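Local structure of organic hydroperoxide resistance protein (Deinococcus radiodurans, 1USP) at residues A7-T12 and G17-S22; D29-V32 and G38-G41; A56-A61 and P122-T127; A81-Q86 and F92-E97. The protein probably protects the bacterium against organic hydroperoxides by reducing them through a redox-active cysteine pair, as in other members of the OsmC/Ohr family. All coordinates share one frame; numbering follows the deposited sequence.

Contact 1. Residues A7-T12 and G17-S22; sequences AEATAT and GTTRSS
The flat groups that meet between segments 7-12 and 17-22 are backbone carbonyls, with the carboxylate of E8 at one end. E8 O receives S22 N from above its carbonyl plane (2.9 Å, 36° out of it), whereas T18 O takes T12 N in the plane at 3.0 Å. R20 O lies between these cases: T10 N reaches it at 2.8 Å, tilted from the plane. The extended side chain of E8 carries OE2 to 3.9 Å from S22 CB. Outside the hairpin, E8 OE1 pairs with a basic side chain of the other subunit. Together the strands form an antiparallel β hairpin: A9, A11, T19 and S21 populate one face, T10 and R20 the other. Along its outer edge, residues 7-12 pair with a strand of the second chain, and the sheet continues across the dimer interface. Near the turn, T18 N donates to T12 OG1 at 3.1 Å; chi1 of T12 (65°) puts this hydroxyl between N and the carbonyl carbon, facing the opposing strand. Two waters bridge the strands. One donates to T10 O at 2.7 Å and bonds T18 OG1, and the other accepts from E8 N at 3.0 Å and from S22 OG.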
loop_
_atom_site.group_PDB
_atom_site.type_symbol
_atom_site.label_atom_id
_atom_site.label_comp_id
_atom_site.label_asym_id
_atom_site.label_seq_id
_atom_site.Cartn_x
_atom_site.Cartn_y
_atom_site.Cartn_z
ATOM N N ALA A 7 -3.838 -9.866 -6.808
ATOM C CA ALA A 7 -4.215 -9.909 -5.407
ATOM C C ALA A 7 -5.569 -9.253 -5.215
ATOM O O ALA A 7 -5.941 -8.337 -5.953
ATOM C CB ALA A 7 -3.162 -9.193 -4.541
ATOM N N GLU A 8 -6.286 -9.715 -4.209
ATOM C CA GLU A 8 -7.579 -9.154 -3.864
ATOM C C GLU A 8 -7.729 -8.969 -2.375
ATOM O O GLU A 8 -7.365 -9.839 -1.603
ATOM C CB GLU A 8 -8.727 -10.048 -4.353
ATOM C CG GLU A 8 -10.112 -9.425 -4.158
ATOM C CD GLU A 8 -11.232 -10.376 -4.560
ATOM O OE1 GLU A 8 -11.381 -10.596 -5.778
ATOM O OE2 GLU A 8 -11.941 -10.923 -3.673
ATOM N N ALA A 9 -8.305 -7.838 -1.978
ATOM C CA ALA A 9 -8.597 -7.596 -0.570
ATOM C C ALA A 9 -9.905 -6.886 -0.444
ATOM O O ALA A 9 -10.291 -6.141 -1.326
ATOM C CB ALA A 9 -7.503 -6.799 0.107
ATOM N N THR A 10 -10.590 -7.138 0.659
ATOM C CA THR A 10 -11.833 -6.463 0.950
ATOM C C THR A 10 -11.767 -5.767 2.302
ATOM O O THR A 10 -11.330 -6.358 3.296
ATOM C CB THR A 10 -12.999 -7.475 0.941
ATOM O OG1 THR A 10 -13.234 -7.941 -0.386
ATOM C CG2 THR A 10 -14.297 -6.791 1.318
ATOM N N ALA A 11 -12.216 -4.515 2.334
ATOM C CA ALA A 11 -12.226 -3.718 3.553
ATOM C C ALA A 11 -13.645 -3.364 3.960
ATOM O O ALA A 11 -14.455 -3.013 3.106
ATOM C CB ALA A 11 -11.433 -2.466 3.358
ATOM N N THR A 12 -13.929 -3.476 5.262
ATOM C CA THR A 12 -15.189 -3.023 5.866
ATOM C C THR A 12 -14.937 -1.722 6.626
ATOM O O THR A 12 -13.789 -1.337 6.821
ATOM C CB THR A 12 -15.741 -4.077 6.854
ATOM O OG1 THR A 12 -14.838 -4.226 7.972
ATOM C CG2 THR A 12 -15.793 -5.465 6.221
ATOM N N GLY A 17 -13.495 -1.919 11.765
ATOM C CA GLY A 17 -13.047 -2.110 10.396
ATOM C C GLY A 17 -11.966 -3.162 10.246
ATOM O O GLY A 17 -11.141 -3.360 11.139
ATOM N N THR A 18 -11.972 -3.857 9.111
ATOM C CA THR A 18 -10.929 -4.819 8.796
ATOM C C THR A 18 -10.550 -4.662 7.340
ATOM O O THR A 18 -11.324 -4.145 6.546
ATOM C CB THR A 18 -11.396 -6.272 9.003
ATOM O OG1 THR A 18 -12.621 -6.482 8.297
ATOM C CG2 THR A 18 -11.744 -6.579 10.448
ATOM N N THR A 19 -9.365 -5.134 6.985
ATOM C CA THR A 19 -9.038 -5.338 5.591
ATOM C C THR A 19 -8.395 -6.727 5.458
ATOM O O THR A 19 -7.523 -7.096 6.233
ATOM C CB THR A 19 -8.182 -4.174 5.058
ATOM O OG1 THR A 19 -7.968 -4.311 3.645
ATOM C CG2 THR A 19 -6.784 -4.163 5.679
ATOM N N ARG A 20 -8.878 -7.498 4.501
ATOM C CA ARG A 20 -8.635 -8.928 4.475
ATOM C C ARG A 20 -8.431 -9.398 3.055
ATOM O O ARG A 20 -9.238 -9.107 2.194
ATOM C CB ARG A 20 -9.832 -9.664 5.114
ATOM C CG ARG A 20 -10.022 -9.363 6.604
ATOM C CD ARG A 20 -11.177 -10.144 7.261
ATOM N NE ARG A 20 -10.976 -11.597 7.207
ATOM C CZ ARG A 20 -11.913 -12.509 7.496
ATOM N NH1 ARG A 20 -13.137 -12.136 7.860
ATOM N NH2 ARG A 20 -11.620 -13.809 7.418
ATOM N N SER A 21 -7.352 -10.129 2.803
ATOM C CA SER A 21 -7.111 -10.675 1.470
ATOM C C SER A 21 -7.981 -11.907 1.219
ATOM O O SER A 21 -8.360 -12.618 2.151
ATOM C CB SER A 21 -5.637 -11.020 1.279
ATOM O OG SER A 21 -5.264 -12.073 2.130
ATOM N N SER A 22 -8.282 -12.148 -0.046
ATOM C CA SER A 22 -9.132 -13.272 -0.465
ATOM C C SER A 22 -8.585 -14.657 -0.086
ATOM O O SER A 22 -9.345 -15.625 -0.015
ATOM C CB SER A 22 -9.335 -13.225 -1.974
ATOM O OG SER A 22 -8.089 -13.222 -2.644
HETATM O O HOH W 1 -5.406 -12.090 -2.641
HETATM O O HOH W 2 -12.610 -7.101 5.589
#

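Contact 2. Residues D29-V32 and G38-G41; sequences DLSV and GDGG
V32 O and the amide of G40 form the direct hydrogen bond of this contact, 3.2 Å long, with the donor in the carbonyl plane. The same oxygen also receives a CA-H...O contact from G38 CA at 3.3 Å, so two glycines of the returning chain converge on one carbonyl. Water supplies the second kind of link. D39 OD1 accepts from one water that also bonds S31 OG, 2.7 Å from that hydroxyl, and from another that takes V32 N as donor at 3.0 Å. These solvent bridges join the aspartate to the facing segment 29-32 without direct side-chain bonding. Van der Waals packing is modest: V32 CG1, anti to its own N (chi1 -180°), lies over G38 CA at 3.7 Å, and S31 OG approaches G41 C to 3.3 Å. The serine hydroxyl also bonds G43 N, and a bound glycerol lies close by. G40 takes a positive phi of 66°. Within 38-41, D39 OD1 accepts G41 N at 3.1 Å from above the carboxylate plane (51° out of it), which makes an Asx turn in the glycine-rich surface loop between strand 27-29 and helix 46-68.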
loop_
_atom_site.group_PDB
_atom_site.type_symbol
_atom_site.label_atom_id
_atom_site.label_comp_id
_atom_site.label_asym_id
_atom_site.label_seq_id
_atom_site.Cartn_x
_atom_site.Cartn_y
_atom_site.Cartn_z
ATOM N N ASP A 29 -7.020 -5.828 11.331
ATOM C CA ASP A 29 -7.897 -4.844 11.903
ATOM C C ASP A 29 -7.380 -3.500 11.478
ATOM O O ASP A 29 -6.176 -3.355 11.205
ATOM C CB ASP A 29 -7.858 -4.961 13.423
ATOM C CG ASP A 29 -8.434 -6.270 13.914
ATOM O OD1 ASP A 29 -9.588 -6.581 13.566
ATOM O OD2 ASP A 29 -7.805 -7.051 14.642
ATOM N N LEU A 30 -8.286 -2.526 11.419
ATOM C CA LEU A 30 -7.945 -1.139 11.093
ATOM C C LEU A 30 -8.295 -0.259 12.266
ATOM O O LEU A 30 -9.351 -0.450 12.886
ATOM C CB LEU A 30 -8.734 -0.659 9.883
ATOM C CG LEU A 30 -8.483 -1.434 8.603
ATOM C CD1 LEU A 30 -9.644 -1.225 7.658
ATOM C CD2 LEU A 30 -7.157 -0.987 7.974
ATOM N N SER A 31 -7.405 0.676 12.581
ATOM C CA SER A 31 -7.671 1.690 13.588
ATOM C C SER A 31 -7.208 3.031 13.062
ATOM O O SER A 31 -6.178 3.123 12.366
ATOM C CB SER A 31 -6.931 1.386 14.911
ATOM O OG SER A 31 -7.290 0.133 15.459
ATOM N N VAL A 32 -7.957 4.080 13.396
ATOM C CA VAL A 32 -7.540 5.432 13.065
ATOM C C VAL A 32 -6.571 5.910 14.138
ATOM O O VAL A 32 -6.879 5.823 15.339
ATOM C CB VAL A 32 -8.731 6.403 12.936
ATOM C CG1 VAL A 32 -8.230 7.801 12.588
ATOM C CG2 VAL A 32 -9.711 5.911 11.880
ATOM N N GLY A 38 -8.409 9.571 16.010
ATOM C CA GLY A 38 -8.930 8.231 16.215
ATOM C C GLY A 38 -8.582 7.737 17.599
ATOM O O GLY A 38 -7.926 8.437 18.354
ATOM N N ASP A 39 -8.995 6.517 17.920
ATOM C CA ASP A 39 -8.770 5.952 19.255
ATOM C C ASP A 39 -7.352 5.370 19.480
ATOM O O ASP A 39 -7.012 4.999 20.597
ATOM C CB ASP A 39 -9.859 4.920 19.614
ATOM C CG ASP A 39 -9.873 3.685 18.700
ATOM O OD1 ASP A 39 -8.965 3.488 17.852
ATOM O OD2 ASP A 39 -10.792 2.840 18.772
ATOM N N GLY A 40 -6.531 5.307 18.432
ATOM C CA GLY A 40 -5.173 4.794 18.565
ATOM C C GLY A 40 -5.124 3.316 18.917
ATOM O O GLY A 40 -4.218 2.871 19.615
ATOM N N GLY A 41 -6.106 2.561 18.431
ATOM C CA GLY A 41 -6.188 1.135 18.665
ATOM C C GLY A 41 -5.115 0.357 17.919
ATOM O O GLY A 41 -4.339 0.943 17.160
HETATM O O HOH W 3 -9.522 1.080 16.699
HETATM O O HOH W 4 -10.406 3.474 14.993
#

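Contact 3. Residues A56-A61 and P122-T127; sequences ACFQGA and PYSAAT
C57 points its disulfide sulfur at P122 and Y123, where helix 46-68 meets the short helix 122-127. This is the cysteine site of the OsmC/Ohr fold: C57 is disulfide-bonded to C121, the residue immediately before P122, consistent with the redox pair of Ohr peroxidases. The two helical segments are inclined at 118°, their axes 9.8 Å apart, and side chains bridge the gap. With SG anti to its backbone N (chi1 -174°), C57 reaches out from its helix; SG abuts the pyrrolidine ring of P122, 3.2 Å from CD, a close approach probably imposed by the disulfide to the adjacent C121. The Y123 ring stands obliquely to the sulfur, which lies 4.8 Å from its centroid and 55° off the ring normal. This is a sulfur-aromatic contact, with SG nearest to CD1 at 3.7 Å. F50 and Y54 meet the same ring, and Y123 OH is hydrogen-bonded to the backbone of the other subunit, so the tyrosine is held at both its ring and its hydroxyl. F58 lies to one side of the sulfur contact. S124 OG, hydrogen-bonded to Y54 OH, comes up to the edge of the phenyl ring, in its plane, 3.6 Å from F58 CE1.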
loop_
_atom_site.group_PDB
_atom_site.type_symbol
_atom_site.label_atom_id
_atom_site.label_comp_id
_atom_site.label_asym_id
_atom_site.label_seq_id
_atom_site.Cartn_x
_atom_site.Cartn_y
_atom_site.Cartn_z
ATOM N N ALA A 56 8.570 -3.582 1.064
ATOM C CA ALA A 56 8.624 -4.951 0.548
ATOM C C ALA A 56 8.896 -4.977 -0.972
ATOM O O ALA A 56 9.644 -5.821 -1.471
ATOM C CB ALA A 56 7.330 -5.678 0.877
ATOM N N CYS A 57 8.296 -4.028 -1.688
ATOM C CA CYS A 57 8.423 -3.924 -3.145
ATOM C C CYS A 57 9.853 -3.570 -3.530
ATOM O O CYS A 57 10.393 -4.076 -4.510
ATOM C CB CYS A 57 7.465 -2.838 -3.655
ATOM S SG CYS A 57 7.368 -2.699 -5.460
ATOM N N PHE A 58 10.464 -2.687 -2.749
ATOM C CA PHE A 58 11.865 -2.311 -2.967
ATOM C C PHE A 58 12.787 -3.489 -2.728
ATOM O O PHE A 58 13.759 -3.646 -3.423
ATOM C CB PHE A 58 12.277 -1.135 -2.079
ATOM C CG PHE A 58 12.668 0.084 -2.847
ATOM C CD1 PHE A 58 11.784 0.657 -3.742
ATOM C CD2 PHE A 58 13.929 0.654 -2.690
ATOM C CE1 PHE A 58 12.151 1.778 -4.466
ATOM C CE2 PHE A 58 14.280 1.780 -3.400
ATOM C CZ PHE A 58 13.395 2.334 -4.289
ATOM N N GLN A 59 12.474 -4.319 -1.742
ATOM C CA GLN A 59 13.243 -5.529 -1.486
ATOM C C GLN A 59 13.119 -6.529 -2.634
ATOM O O GLN A 59 14.112 -7.151 -3.016
ATOM C CB GLN A 59 12.832 -6.180 -0.155
ATOM C CG GLN A 59 13.458 -5.519 1.064
ATOM C CD GLN A 59 14.947 -5.863 1.244
ATOM O OE1 GLN A 59 15.546 -6.508 0.383
ATOM N NE2 GLN A 59 15.534 -5.429 2.362
ATOM N N GLY A 60 11.919 -6.677 -3.189
ATOM C CA GLY A 60 11.715 -7.504 -4.374
ATOM C C GLY A 60 12.480 -6.948 -5.562
ATOM O O GLY A 60 13.127 -7.690 -6.326
ATOM N N ALA A 61 12.441 -5.627 -5.706
ATOM C CA ALA A 61 13.180 -4.953 -6.777
ATOM C C ALA A 61 14.697 -5.152 -6.637
ATOM O O ALA A 61 15.408 -5.288 -7.636
ATOM C CB ALA A 61 12.846 -3.515 -6.805
ATOM N N PRO A 122 7.334 -1.430 -8.906
ATOM C CA PRO A 122 6.028 -0.956 -9.378
ATOM C C PRO A 122 5.349 0.116 -8.518
ATOM O O PRO A 122 4.579 0.880 -9.077
ATOM C CB PRO A 122 5.189 -2.240 -9.449
ATOM C CG PRO A 122 5.857 -3.188 -8.589
ATOM C CD PRO A 122 7.325 -2.887 -8.685
ATOM N N TYR A 123 5.625 0.180 -7.215
ATOM C CA TYR A 123 5.070 1.258 -6.386
ATOM C C TYR A 123 5.674 2.588 -6.853
ATOM O O TYR A 123 4.984 3.606 -6.904
ATOM C CB TYR A 123 5.381 1.059 -4.894
ATOM C CG TYR A 123 4.463 0.163 -4.068
ATOM C CD1 TYR A 123 4.169 -1.138 -4.461
ATOM C CD2 TYR A 123 3.961 0.598 -2.837
ATOM C CE1 TYR A 123 3.372 -1.954 -3.683
ATOM C CE2 TYR A 123 3.178 -0.231 -2.046
ATOM C CZ TYR A 123 2.887 -1.497 -2.479
ATOM O OH TYR A 123 2.106 -2.325 -1.699
ATOM N N SER A 124 6.972 2.585 -7.183
ATOM C CA SER A 124 7.634 3.771 -7.732
ATOM C C SER A 124 7.069 4.182 -9.091
ATOM O O SER A 124 6.848 5.386 -9.350
ATOM C CB SER A 124 9.156 3.572 -7.833
ATOM O OG SER A 124 9.754 3.401 -6.555
ATOM N N ALA A 125 6.825 3.203 -9.954
ATOM C CA ALA A 125 6.170 3.476 -11.237
ATOM C C ALA A 125 4.783 4.076 -11.023
ATOM O O ALA A 125 4.399 5.035 -11.690
ATOM C CB ALA A 125 6.077 2.205 -12.066
ATOM N N ALA A 126 4.041 3.522 -10.068
ATOM C CA ALA A 126 2.673 3.966 -9.763
ATOM C C ALA A 126 2.597 5.391 -9.266
ATOM O O ALA A 126 1.607 6.070 -9.529
ATOM C CB ALA A 126 2.043 3.044 -8.714
ATOM N N THR A 127 3.619 5.830 -8.524
ATOM C CA THR A 127 3.577 7.125 -7.855
ATOM C C THR A 127 4.442 8.180 -8.528
ATOM O O THR A 127 4.520 9.319 -8.054
ATOM C CB THR A 127 4.018 6.999 -6.392
ATOM O OG1 THR A 127 5.335 6.442 -6.311
ATOM C CG2 THR A 127 3.106 6.038 -5.645
#

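Contact 4. Residues A81-Q86 and F92-E97; sequences ARVGLQ and FALDVE
V83 and L85 meet L94 and F92 on the buried side of an antiparallel hairpin, whereas R82, Q86, D95 and E97 gather on the partly exposed opposite side. On the apolar side, V83 CG1 touches L94 CD2 at 4.1 Å and the isopropyl end of L85 lies obliquely against the F92 ring, L85 CG 3.9 Å from F92 CD2. V83, L85 and V96 also pack on helix 46-68, which covers this face. Between the two sides runs a regular ladder of backbone bonds, with paired N-H...O links at R82-E97, G84-D95 and Q86-A93; the bond from G84 N to D95 O, 2.8 Å long, is typical. The polar side is hydrated, and its looser part is Q86 beside D95, where no hydrogen bond joins the two. Q86 NE2 lies 3.5 Å from D95 CB, with amide and carboxylate planes only 17° apart; the amide's hydrogen bond goes to the other subunit, and D95 OD1 pairs with R134. Farther along, R82 NH1 and E97 OE1 form a hydrogen-bonded salt bridge of 2.9 Å, the oxygen tilted from the guanidinium plane. The carboxylate uses its anti lone pair and stands 75° from that plane, chi1 of 65° having swung E97 toward the arginine. E97 also binds R134 and K136, while R82 has E99 and an acidic residue of the other subunit as further partners. Such a cluster of basic groups round E97 probably favours its ionised carboxylate and ties the hairpin to strand 134-137.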
loop_
_atom_site.group_PDB
_atom_site.type_symbol
_atom_site.label_atom_id
_atom_site.label_comp_id
_atom_site.label_asym_id
_atom_site.label_seq_id
_atom_site.Cartn_x
_atom_site.Cartn_y
_atom_site.Cartn_z
ATOM N N ALA A 81 10.508 2.368 4.729
ATOM C CA ALA A 81 9.619 3.374 4.159
ATOM C C ALA A 81 8.943 4.219 5.235
ATOM O O ALA A 81 8.412 3.680 6.204
ATOM C CB ALA A 81 8.579 2.706 3.302
ATOM N N ARG A 82 8.954 5.533 5.045
ATOM C CA ARG A 82 8.227 6.476 5.874
ATOM C C ARG A 82 7.178 7.153 4.997
ATOM O O ARG A 82 7.498 7.788 3.992
ATOM C CB ARG A 82 9.185 7.503 6.497
ATOM C CG ARG A 82 10.076 6.897 7.568
ATOM C CD ARG A 82 11.199 7.823 8.101
ATOM N NE ARG A 82 12.248 7.012 8.713
ATOM C CZ ARG A 82 13.475 6.813 8.230
ATOM N NH1 ARG A 82 13.894 7.414 7.123
ATOM N NH2 ARG A 82 14.301 6.012 8.890
ATOM N N VAL A 83 5.917 6.961 5.357
ATOM C CA VAL A 83 4.789 7.435 4.579
ATOM C C VAL A 83 3.942 8.359 5.450
ATOM O O VAL A 83 3.346 7.915 6.436
ATOM C CB VAL A 83 3.923 6.271 4.097
ATOM C CG1 VAL A 83 2.755 6.776 3.272
ATOM C CG2 VAL A 83 4.764 5.291 3.296
ATOM N N GLY A 84 3.901 9.632 5.077
ATOM C CA GLY A 84 3.152 10.647 5.800
ATOM C C GLY A 84 1.912 11.067 5.044
ATOM O O GLY A 84 1.906 11.117 3.811
ATOM N N LEU A 85 0.848 11.325 5.786
ATOM C CA LEU A 85 -0.383 11.860 5.239
ATOM C C LEU A 85 -0.345 13.374 5.365
ATOM O O LEU A 85 -0.116 13.909 6.449
ATOM C CB LEU A 85 -1.592 11.305 5.993
ATOM C CG LEU A 85 -2.952 11.677 5.408
ATOM C CD1 LEU A 85 -3.139 11.022 4.042
ATOM C CD2 LEU A 85 -4.069 11.297 6.354
ATOM N N GLN A 86 -0.569 14.053 4.251
ATOM C CA GLN A 86 -0.597 15.504 4.211
ATOM C C GLN A 86 -1.971 15.942 3.722
ATOM O O GLN A 86 -2.559 15.298 2.859
ATOM C CB GLN A 86 0.502 16.029 3.277
ATOM C CG GLN A 86 1.919 15.828 3.796
ATOM C CD GLN A 86 2.981 16.520 2.938
ATOM O OE1 GLN A 86 2.664 17.117 1.911
ATOM N NE2 GLN A 86 4.244 16.425 3.356
ATOM N N PHE A 92 -6.061 14.763 -0.088
ATOM C CA PHE A 92 -4.961 14.295 0.722
ATOM C C PHE A 92 -3.838 13.871 -0.218
ATOM O O PHE A 92 -4.079 13.565 -1.403
ATOM C CB PHE A 92 -5.402 13.109 1.587
ATOM C CG PHE A 92 -6.354 13.471 2.686
ATOM C CD1 PHE A 92 -7.731 13.469 2.463
ATOM C CD2 PHE A 92 -5.876 13.811 3.949
ATOM C CE1 PHE A 92 -8.629 13.802 3.490
ATOM C CE2 PHE A 92 -6.760 14.143 4.985
ATOM C CZ PHE A 92 -8.144 14.146 4.751
ATOM N N ALA A 93 -2.617 13.860 0.307
ATOM C CA ALA A 93 -1.448 13.408 -0.449
ATOM C C ALA A 93 -0.481 12.629 0.436
ATOM O O ALA A 93 -0.406 12.864 1.633
ATOM C CB ALA A 93 -0.726 14.578 -1.063
ATOM N N LEU A 94 0.271 11.726 -0.181
ATOM C CA LEU A 94 1.279 10.939 0.510
ATOM C C LEU A 94 2.650 11.567 0.349
ATOM O O LEU A 94 3.021 12.032 -0.730
ATOM C CB LEU A 94 1.309 9.501 -0.028
ATOM C CG LEU A 94 0.002 8.723 0.157
ATOM C CD1 LEU A 94 0.155 7.318 -0.377
ATOM C CD2 LEU A 94 -0.461 8.677 1.616
ATOM N N ASP A 95 3.395 11.550 1.438
ATOM C CA ASP A 95 4.765 11.987 1.482
ATOM C C ASP A 95 5.597 10.731 1.764
ATOM O O ASP A 95 5.317 9.998 2.705
ATOM C CB ASP A 95 4.878 13.052 2.575
ATOM C CG ASP A 95 6.293 13.442 2.888
ATOM O OD1 ASP A 95 6.964 14.038 2.020
ATOM O OD2 ASP A 95 6.791 13.232 4.013
ATOM N N VAL A 96 6.589 10.444 0.933
ATOM C CA VAL A 96 7.303 9.173 1.026
ATOM C C VAL A 96 8.824 9.309 1.029
ATOM O O VAL A 96 9.394 9.961 0.167
ATOM C CB VAL A 96 6.925 8.247 -0.152
ATOM C CG1 VAL A 96 7.741 6.937 -0.112
ATOM C CG2 VAL A 96 5.434 7.944 -0.129
ATOM N N GLU A 97 9.483 8.669 1.979
ATOM C CA GLU A 97 10.927 8.471 1.857
ATOM C C GLU A 97 11.306 7.037 2.067
ATOM O O GLU A 97 10.670 6.311 2.837
ATOM C CB GLU A 97 11.731 9.429 2.728
ATOM C CG GLU A 97 11.602 9.311 4.214
ATOM C CD GLU A 97 12.499 10.320 4.933
ATOM O OE1 GLU A 97 13.185 9.944 5.888
ATOM O OE2 GLU A 97 12.516 11.504 4.544
HETATM O O HOH W 5 7.687 10.583 4.885
#

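Contacts 1 and 2 adjoin: G17 O lies 3.0 Å from L30 N, probably a hydrogen bond, and the L30 methyls pack on T18 and T19, so the hairpin abuts segment 29-32, the first half of contact 2. Contact 3 holds C57 of the disulfide and is buried, its centre about 21 Å from that of contact 1 and about 27 Å from that of contact 2. Contact 4 is closer, centre to centre about 15 Å, and its nearest atoms stop about 6 Å short of contact 3; F50 and Y54 of helix 46-68 bridge the two, touching Y123 as well as V83 and V96 respectively. Contacts 1 and 4 each extend by strand pairing into the second subunit.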